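Local coordinates for Ctr9 protein (Myceliophthora thermophila, PDB 6AF0) that probably binds the RNA polymerase II complex, here as a long fragment built mostly of helices that include tetratricopeptide repeats, at residues H547-L558 with I580-E591. Numbering follows the deposited sequence.
Sequences HRLATEFFQAAL and IPFNLGRSYEYE
The imidazole of His547 lies over CB of Tyr590 where helices 547-566 and 573-591 meet, a worked example of antiparallel packing between neighbouring helices of a tetratricopeptide-repeat array. The segment axes approach to 8.8 Å with a signed crossing angle of -158°, and their side chains mesh as knobs into holes. Tyr590 CB stands over the middle of the His547 imidazole, 3.5 Å from its centroid, a CH-pi contact; the two aromatic planes are nearly parallel, at 12°, but offset until they share little area. With an alanine in place of His547, the CB of Tyr590 would probably lose the flat surface it rests on, and a gap would open there.

One turn on, Thr551 drops between Ser587, Glu591, Tyr588 and Leu584. Thr551 OG1 accepts a hydrogen bond from Ser587 OG, modelled at a doubtfully short length, and lies 2.6 Å from Glu591 OE2, while CG2, anti to the backbone N, turns to Leu584 CD1 and obliquely to the Tyr588 ring. Glu591 OE1 is 3.5 Å from Arg548 NE; with no N-H aimed at it, this salt bridge is held by charge.

Farther along, Asn583 CB sits over one face of the Phe554 ring, 3.7 Å from its centroid, whereas Ser587 CB meets the ring's edge. Asn583 ND2 bonds back to Thr579 O, and its OD1 to the backbone of another protein's chain. Leu558 rests CG on Ile580 CG2, CD2 on Pro581 CG and CD1 on Leu584 CD2. The pairing thus grades from a polar end, where the Glu591 carboxylate's charge probably contributes, to a largely apolar one at Leu558 and Ile580.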
ATOM      1  N   HIS A 547     -16.657 -26.911   1.562  1.00 74.54           N
ATOM      2  CA  HIS A 547     -16.062 -27.745   2.604  1.00 78.05           C
ATOM      3  C   HIS A 547     -15.251 -28.913   2.069  1.00 83.10           C
ATOM      4  O   HIS A 547     -14.343 -29.395   2.742  1.00 86.35           O
ATOM      5  CB  HIS A 547     -17.113 -28.236   3.580  1.00 69.75           C
ATOM      6  CG  HIS A 547     -17.819 -27.128   4.297  1.00 74.73           C
ATOM      7  ND1 HIS A 547     -17.166 -26.116   4.978  1.00 72.36           N
ATOM      8  CD2 HIS A 547     -19.142 -26.889   4.448  1.00 83.30           C
ATOM      9  CE1 HIS A 547     -18.063 -25.291   5.494  1.00 75.66           C
ATOM     10  NE2 HIS A 547     -19.268 -25.736   5.187  1.00 81.89           N
ATOM     11  N   ARG A 548     -15.558 -29.372   0.862  1.00 90.50           N
ATOM     12  CA  ARG A 548     -14.749 -30.437   0.277  1.00 99.27           C
ATOM     13  C   ARG A 548     -13.512 -29.816  -0.368  1.00 93.58           C
ATOM     14  O   ARG A 548     -12.385 -30.324  -0.254  1.00 93.40           O
ATOM     15  CB  ARG A 548     -15.554 -31.303  -0.698  1.00100.52           C
ATOM     16  CG  ARG A 548     -14.687 -32.165  -1.610  1.00111.58           C
ATOM     17  CD  ARG A 548     -15.098 -33.628  -1.654  1.00120.03           C
ATOM     18  NE  ARG A 548     -16.529 -33.815  -1.909  1.00131.05           N
ATOM     19  CZ  ARG A 548     -17.080 -34.933  -2.390  1.00140.47           C
ATOM     20  NH1 ARG A 548     -16.325 -35.986  -2.687  1.00144.39           N
ATOM     21  NH2 ARG A 548     -18.396 -35.000  -2.588  1.00144.87           N
ATOM     22  N   LEU A 549     -13.701 -28.686  -1.014  1.00 82.15           N
ATOM     23  CA  LEU A 549     -12.550 -28.016  -1.574  1.00 82.73           C
ATOM     24  C   LEU A 549     -11.517 -27.744  -0.494  1.00 82.72           C
ATOM     25  O   LEU A 549     -10.315 -27.992  -0.668  1.00 76.64           O
ATOM     26  CB  LEU A 549     -12.970 -26.722  -2.229  1.00 87.98           C
ATOM     27  CG  LEU A 549     -12.171 -26.373  -3.495  1.00100.32           C
ATOM     28  CD1 LEU A 549     -11.849 -27.570  -4.398  1.00102.44           C
ATOM     29  CD2 LEU A 549     -12.968 -25.335  -4.275  1.00107.64           C
ATOM     30  N   ALA A 550     -12.022 -27.258   0.634  1.00 82.99           N
ATOM     31  CA  ALA A 550     -11.238 -27.099   1.854  1.00 79.40           C
ATOM     32  C   ALA A 550     -10.551 -28.402   2.287  1.00 81.57           C
ATOM     33  O   ALA A 550      -9.328 -28.430   2.513  1.00 80.57           O
ATOM     34  CB  ALA A 550     -12.132 -26.582   2.962  1.00 74.24           C
ATOM     35  N   THR A 551     -11.347 -29.471   2.372  1.00 75.84           N
ATOM     36  CA  THR A 551     -10.870 -30.812   2.764  1.00 75.10           C
ATOM     37  C   THR A 551      -9.741 -31.328   1.871  1.00 71.77           C
ATOM     38  O   THR A 551      -8.771 -31.922   2.352  1.00 64.07           O
ATOM     39  CB  THR A 551     -12.034 -31.832   2.766  1.00 77.75           C
ATOM     40  OG1 THR A 551     -12.901 -31.580   3.882  1.00 80.15           O
ATOM     41  CG2 THR A 551     -11.541 -33.242   2.890  1.00 80.11           C
ATOM     42  N   GLU A 552      -9.876 -31.092   0.572  1.00 76.98           N
ATOM     43  CA  GLU A 552      -8.856 -31.509  -0.391  1.00 82.67           C
ATOM     44  C   GLU A 552      -7.581 -30.713  -0.173  1.00 74.60           C
ATOM     45  O   GLU A 552      -6.468 -31.260  -0.233  1.00 61.49           O
ATOM     46  CB  GLU A 552      -9.370 -31.349  -1.820  1.00 90.44           C
ATOM     47  CG  GLU A 552     -10.684 -32.092  -2.035  1.00101.61           C
ATOM     48  CD  GLU A 552     -11.105 -32.196  -3.482  1.00112.83           C
ATOM     49  OE1 GLU A 552     -10.971 -31.189  -4.225  1.00111.66           O
ATOM     50  OE2 GLU A 552     -11.589 -33.298  -3.852  1.00111.68           O
ATOM     51  N   PHE A 553      -7.763 -29.426   0.125  1.00 79.45           N
ATOM     52  CA  PHE A 553      -6.628 -28.540   0.434  1.00 82.10           C
ATOM     53  C   PHE A 553      -5.904 -28.915   1.722  1.00 78.81           C
ATOM     54  O   PHE A 553      -4.680 -28.916   1.758  1.00 81.98           O
ATOM     55  CB  PHE A 553      -7.053 -27.073   0.466  1.00 81.09           C
ATOM     56  CG  PHE A 553      -6.817 -26.365  -0.833  1.00 84.60           C
ATOM     57  CD1 PHE A 553      -7.832 -26.238  -1.763  1.00 80.41           C
ATOM     58  CD2 PHE A 553      -5.556 -25.864  -1.146  1.00 83.84           C
ATOM     59  CE1 PHE A 553      -7.600 -25.605  -2.963  1.00 78.89           C
ATOM     60  CE2 PHE A 553      -5.323 -25.213  -2.347  1.00 74.06           C
ATOM     61  CZ  PHE A 553      -6.344 -25.092  -3.256  1.00 76.02           C
ATOM     62  N   PHE A 554      -6.647 -29.240   2.772  1.00 70.32           N
ATOM     63  CA  PHE A 554      -6.018 -29.754   3.987  1.00 71.11           C
ATOM     64  C   PHE A 554      -5.246 -31.041   3.742  1.00 75.19           C
ATOM     65  O   PHE A 554      -4.134 -31.195   4.258  1.00 74.56           O
ATOM     66  CB  PHE A 554      -7.042 -30.006   5.091  1.00 70.68           C
ATOM     67  CG  PHE A 554      -7.711 -28.767   5.578  1.00 69.61           C
ATOM     68  CD1 PHE A 554      -6.951 -27.683   5.996  1.00 67.98           C
ATOM     69  CD2 PHE A 554      -9.104 -28.676   5.620  1.00 70.33           C
ATOM     70  CE1 PHE A 554      -7.555 -26.526   6.433  1.00 68.73           C
ATOM     71  CE2 PHE A 554      -9.714 -27.521   6.062  1.00 69.88           C
ATOM     72  CZ  PHE A 554      -8.939 -26.445   6.476  1.00 70.06           C
ATOM     73  N   GLN A 555      -5.841 -31.964   2.981  1.00 75.81           N
ATOM     74  CA  GLN A 555      -5.202 -33.236   2.707  1.00 78.26           C
ATOM     75  C   GLN A 555      -3.932 -32.970   1.945  1.00 81.24           C
ATOM     76  O   GLN A 555      -2.887 -33.549   2.247  1.00 80.67           O
ATOM     77  CB  GLN A 555      -6.110 -34.159   1.903  1.00 79.97           C
ATOM     78  CG  GLN A 555      -5.501 -35.536   1.643  1.00 84.46           C
ATOM     79  CD  GLN A 555      -5.081 -36.242   2.922  1.00 91.57           C
ATOM     80  OE1 GLN A 555      -3.892 -36.527   3.137  1.00 92.71           O
ATOM     81  NE2 GLN A 555      -6.061 -36.513   3.794  1.00 92.70           N
ATOM     82  N   ALA A 556      -4.034 -32.071   0.971  1.00 86.48           N
ATOM     83  CA  ALA A 556      -2.890 -31.676   0.144  1.00 96.68           C
ATOM     84  C   ALA A 556      -1.766 -31.073   0.987  1.00 93.67           C
ATOM     85  O   ALA A 556      -0.581 -31.287   0.714  1.00110.89           O
ATOM     86  CB  ALA A 556      -3.328 -30.691  -0.930  1.00100.32           C
ATOM     87  N   ALA A 557      -2.153 -30.320   2.009  1.00 88.14           N
ATOM     88  CA  ALA A 557      -1.205 -29.739   2.965  1.00 89.58           C
ATOM     89  C   ALA A 557      -0.456 -30.798   3.760  1.00 88.85           C
ATOM     90  O   ALA A 557       0.758 -30.699   3.958  1.00 88.28           O
ATOM     91  CB  ALA A 557      -1.934 -28.824   3.922  1.00 87.74           C
ATOM     92  N   LEU A 558      -1.203 -31.786   4.241  1.00 85.00           N
ATOM     93  CA  LEU A 558      -0.629 -32.926   4.942  1.00 80.25           C
ATOM     94  C   LEU A 558       0.368 -33.660   4.066  1.00 86.03           C
ATOM     95  O   LEU A 558       1.500 -33.908   4.472  1.00 91.65           O
ATOM     96  CB  LEU A 558      -1.731 -33.886   5.400  1.00 78.11           C
ATOM     97  CG  LEU A 558      -2.569 -33.419   6.589  1.00 77.95           C
ATOM     98  CD1 LEU A 558      -3.701 -34.389   6.865  1.00 78.21           C
ATOM     99  CD2 LEU A 558      -1.703 -33.258   7.829  1.00 80.56           C
ATOM    100  N   ILE A 580      -2.985 -29.199  11.351  1.00 77.55           N
ATOM    101  CA  ILE A 580      -3.672 -29.460  10.079  1.00 71.19           C
ATOM    102  C   ILE A 580      -4.672 -30.618  10.139  1.00 74.24           C
ATOM    103  O   ILE A 580      -5.766 -30.491   9.593  1.00 85.24           O
ATOM    104  CB  ILE A 580      -2.700 -29.681   8.913  1.00 68.72           C
ATOM    105  CG1 ILE A 580      -1.848 -28.444   8.709  1.00 69.22           C
ATOM    106  CG2 ILE A 580      -3.463 -29.966   7.624  1.00 67.10           C
ATOM    107  CD1 ILE A 580      -0.752 -28.639   7.689  1.00 74.50           C
ATOM    108  N   PRO A 581      -4.321 -31.743  10.788  1.00 70.68           N
ATOM    109  CA  PRO A 581      -5.323 -32.815  10.906  1.00 72.32           C
ATOM    110  C   PRO A 581      -6.542 -32.488  11.770  1.00 72.72           C
ATOM    111  O   PRO A 581      -7.576 -33.152  11.670  1.00 68.38           O
ATOM    112  CB  PRO A 581      -4.539 -33.958  11.541  1.00 72.19           C
ATOM    113  CG  PRO A 581      -3.156 -33.720  11.074  1.00 79.49           C
ATOM    114  CD  PRO A 581      -2.992 -32.225  11.180  1.00 77.05           C
ATOM    115  N   PHE A 582      -6.420 -31.495  12.635  1.00 74.35           N
ATOM    116  CA  PHE A 582      -7.587 -30.999  13.311  1.00 77.50           C
ATOM    117  C   PHE A 582      -8.444 -30.289  12.294  1.00 77.30           C
ATOM    118  O   PHE A 582      -9.644 -30.535  12.203  1.00 90.91           O
ATOM    119  CB  PHE A 582      -7.237 -30.047  14.446  1.00 80.82           C
ATOM    120  CG  PHE A 582      -8.427 -29.308  14.979  1.00 75.93           C
ATOM    121  CD1 PHE A 582      -9.316 -29.943  15.839  1.00 74.93           C
ATOM    122  CD2 PHE A 582      -8.688 -28.000  14.581  1.00 70.60           C
ATOM    123  CE1 PHE A 582     -10.438 -29.276  16.317  1.00 76.32           C
ATOM    124  CE2 PHE A 582      -9.788 -27.326  15.068  1.00 71.59           C
ATOM    125  CZ  PHE A 582     -10.670 -27.967  15.935  1.00 76.11           C
ATOM    126  N   ASN A 583      -7.808 -29.425  11.520  1.00 73.91           N
ATOM    127  CA  ASN A 583      -8.502 -28.679  10.484  1.00 75.08           C
ATOM    128  C   ASN A 583      -9.221 -29.661   9.562  1.00 71.18           C
ATOM    129  O   ASN A 583     -10.395 -29.471   9.239  1.00 76.03           O
ATOM    130  CB  ASN A 583      -7.555 -27.776   9.683  1.00 72.02           C
ATOM    131  CG  ASN A 583      -6.913 -26.706  10.532  1.00 71.40           C
ATOM    132  OD1 ASN A 583      -7.233 -25.546  10.423  1.00 72.89           O
ATOM    133  ND2 ASN A 583      -6.006 -27.098  11.382  1.00 79.77           N
ATOM    134  N   LEU A 584      -8.523 -30.727   9.186  1.00 64.06           N
ATOM    135  CA  LEU A 584      -9.086 -31.749   8.310  1.00 63.84           C
ATOM    136  C   LEU A 584     -10.301 -32.445   8.927  1.00 63.60           C
ATOM    137  O   LEU A 584     -11.294 -32.708   8.242  1.00 61.82           O
ATOM    138  CB  LEU A 584      -8.022 -32.784   7.959  1.00 66.35           C
ATOM    139  CG  LEU A 584      -8.524 -33.924   7.066  1.00 73.79           C
ATOM    140  CD1 LEU A 584      -8.934 -33.421   5.685  1.00 72.14           C
ATOM    141  CD2 LEU A 584      -7.467 -34.998   6.928  1.00 77.76           C
ATOM    142  N   GLY A 585     -10.214 -32.735  10.226  1.00 68.65           N
ATOM    143  CA  GLY A 585     -11.328 -33.328  10.976  1.00 67.56           C
ATOM    144  C   GLY A 585     -12.515 -32.398  11.043  1.00 69.89           C
ATOM    145  O   GLY A 585     -13.673 -32.806  10.850  1.00 68.14           O
ATOM    146  N   ARG A 586     -12.200 -31.134  11.299  1.00 67.84           N
ATOM    147  CA  ARG A 586     -13.185 -30.066  11.298  1.00 66.66           C
ATOM    148  C   ARG A 586     -13.880 -29.908   9.961  1.00 65.97           C
ATOM    149  O   ARG A 586     -15.060 -29.613   9.916  1.00 65.10           O
ATOM    150  CB  ARG A 586     -12.514 -28.741  11.657  1.00 66.24           C
ATOM    151  CG  ARG A 586     -13.492 -27.649  12.055  1.00 65.07           C
ATOM    152  CD  ARG A 586     -14.117 -27.955  13.388  1.00 62.46           C
ATOM    153  NE  ARG A 586     -15.250 -27.092  13.660  1.00 63.46           N
ATOM    154  CZ  ARG A 586     -16.491 -27.342  13.283  1.00 60.50           C
ATOM    155  NH1 ARG A 586     -16.775 -28.430  12.593  1.00 66.07           N
ATOM    156  NH2 ARG A 586     -17.450 -26.502  13.615  1.00 65.32           N
ATOM    157  N   SER A 587     -13.121 -30.071   8.885  1.00 68.34           N
ATOM    158  CA  SER A 587     -13.638 -29.940   7.534  1.00 74.06           C
ATOM    159  C   SER A 587     -14.549 -31.097   7.216  1.00 73.82           C
ATOM    160  O   SER A 587     -15.641 -30.898   6.691  1.00 77.51           O
ATOM    161  CB  SER A 587     -12.498 -29.896   6.520  1.00 77.08           C
ATOM    162  OG  SER A 587     -12.990 -29.500   5.260  1.00 79.97           O
ATOM    163  N   TYR A 588     -14.097 -32.304   7.539  1.00 75.16           N
ATOM    164  CA  TYR A 588     -14.943 -33.518   7.432  1.00 74.00           C
ATOM    165  C   TYR A 588     -16.252 -33.318   8.168  1.00 65.76           C
ATOM    166  O   TYR A 588     -17.330 -33.533   7.658  1.00 69.40           O
ATOM    167  CB  TYR A 588     -14.237 -34.738   8.041  1.00 72.16           C
ATOM    168  CG  TYR A 588     -13.183 -35.401   7.169  1.00 74.97           C
ATOM    169  CD1 TYR A 588     -13.370 -35.544   5.792  1.00 81.93           C
ATOM    170  CD2 TYR A 588     -12.013 -35.919   7.722  1.00 72.46           C
ATOM    171  CE1 TYR A 588     -12.416 -36.158   4.989  1.00 82.28           C
ATOM    172  CE2 TYR A 588     -11.056 -36.537   6.921  1.00 80.64           C
ATOM    173  CZ  TYR A 588     -11.266 -36.659   5.558  1.00 82.47           C
ATOM    174  OH  TYR A 588     -10.329 -37.273   4.758  1.00 81.87           O
ATOM    175  N   GLU A 589     -16.132 -32.899   9.400  1.00 66.15           N
ATOM    176  CA  GLU A 589     -17.285 -32.547  10.190  1.00 72.13           C
ATOM    177  C   GLU A 589     -18.232 -31.551   9.506  1.00 79.78           C
ATOM    178  O   GLU A 589     -19.456 -31.727   9.537  1.00 79.76           O
ATOM    179  CB  GLU A 589     -16.790 -31.913  11.464  1.00 71.47           C
ATOM    180  CG  GLU A 589     -17.509 -32.395  12.675  1.00 72.59           C
ATOM    181  CD  GLU A 589     -16.974 -31.735  13.897  1.00 73.80           C
ATOM    182  OE1 GLU A 589     -15.729 -31.615  14.032  1.00 75.49           O
ATOM    183  OE2 GLU A 589     -17.818 -31.323  14.705  1.00 73.48           O
ATOM    184  N   TYR A 590     -17.658 -30.487   8.934  1.00 80.41           N
ATOM    185  CA  TYR A 590     -18.438 -29.478   8.203  1.00 77.93           C
ATOM    186  C   TYR A 590     -19.113 -30.192   7.070  1.00 74.27           C
ATOM    187  O   TYR A 590     -20.293 -30.011   6.817  1.00 69.85           O
ATOM    188  CB  TYR A 590     -17.561 -28.338   7.624  1.00 75.06           C
ATOM    189  CG  TYR A 590     -17.352 -27.162   8.555  1.00 72.74           C
ATOM    190  CD1 TYR A 590     -18.413 -26.608   9.236  1.00 71.40           C
ATOM    191  CD2 TYR A 590     -16.085 -26.612   8.762  1.00 78.36           C
ATOM    192  CE1 TYR A 590     -18.234 -25.555  10.105  1.00 74.72           C
ATOM    193  CE2 TYR A 590     -15.896 -25.541   9.623  1.00 75.37           C
ATOM    194  CZ  TYR A 590     -16.980 -25.015  10.299  1.00 75.68           C
ATOM    195  OH  TYR A 590     -16.854 -23.943  11.178  1.00 75.74           O
ATOM    196  N   GLU A 591     -18.318 -31.005   6.398  1.00 72.37           N
ATOM    197  CA  GLU A 591     -18.736 -31.725   5.216  1.00 75.98           C
ATOM    198  C   GLU A 591     -19.831 -32.717   5.498  1.00 78.23           C
ATOM    199  O   GLU A 591     -20.763 -32.828   4.728  1.00 81.66           O
ATOM    200  CB  GLU A 591     -17.553 -32.485   4.655  1.00 79.61           C
ATOM    201  CG  GLU A 591     -17.597 -32.644   3.165  1.00 83.02           C
ATOM    202  CD  GLU A 591     -16.243 -32.990   2.613  1.00 89.10           C
ATOM    203  OE1 GLU A 591     -16.206 -33.621   1.549  1.00101.16           O
ATOM    204  OE2 GLU A 591     -15.217 -32.637   3.238  1.00101.31           O
TER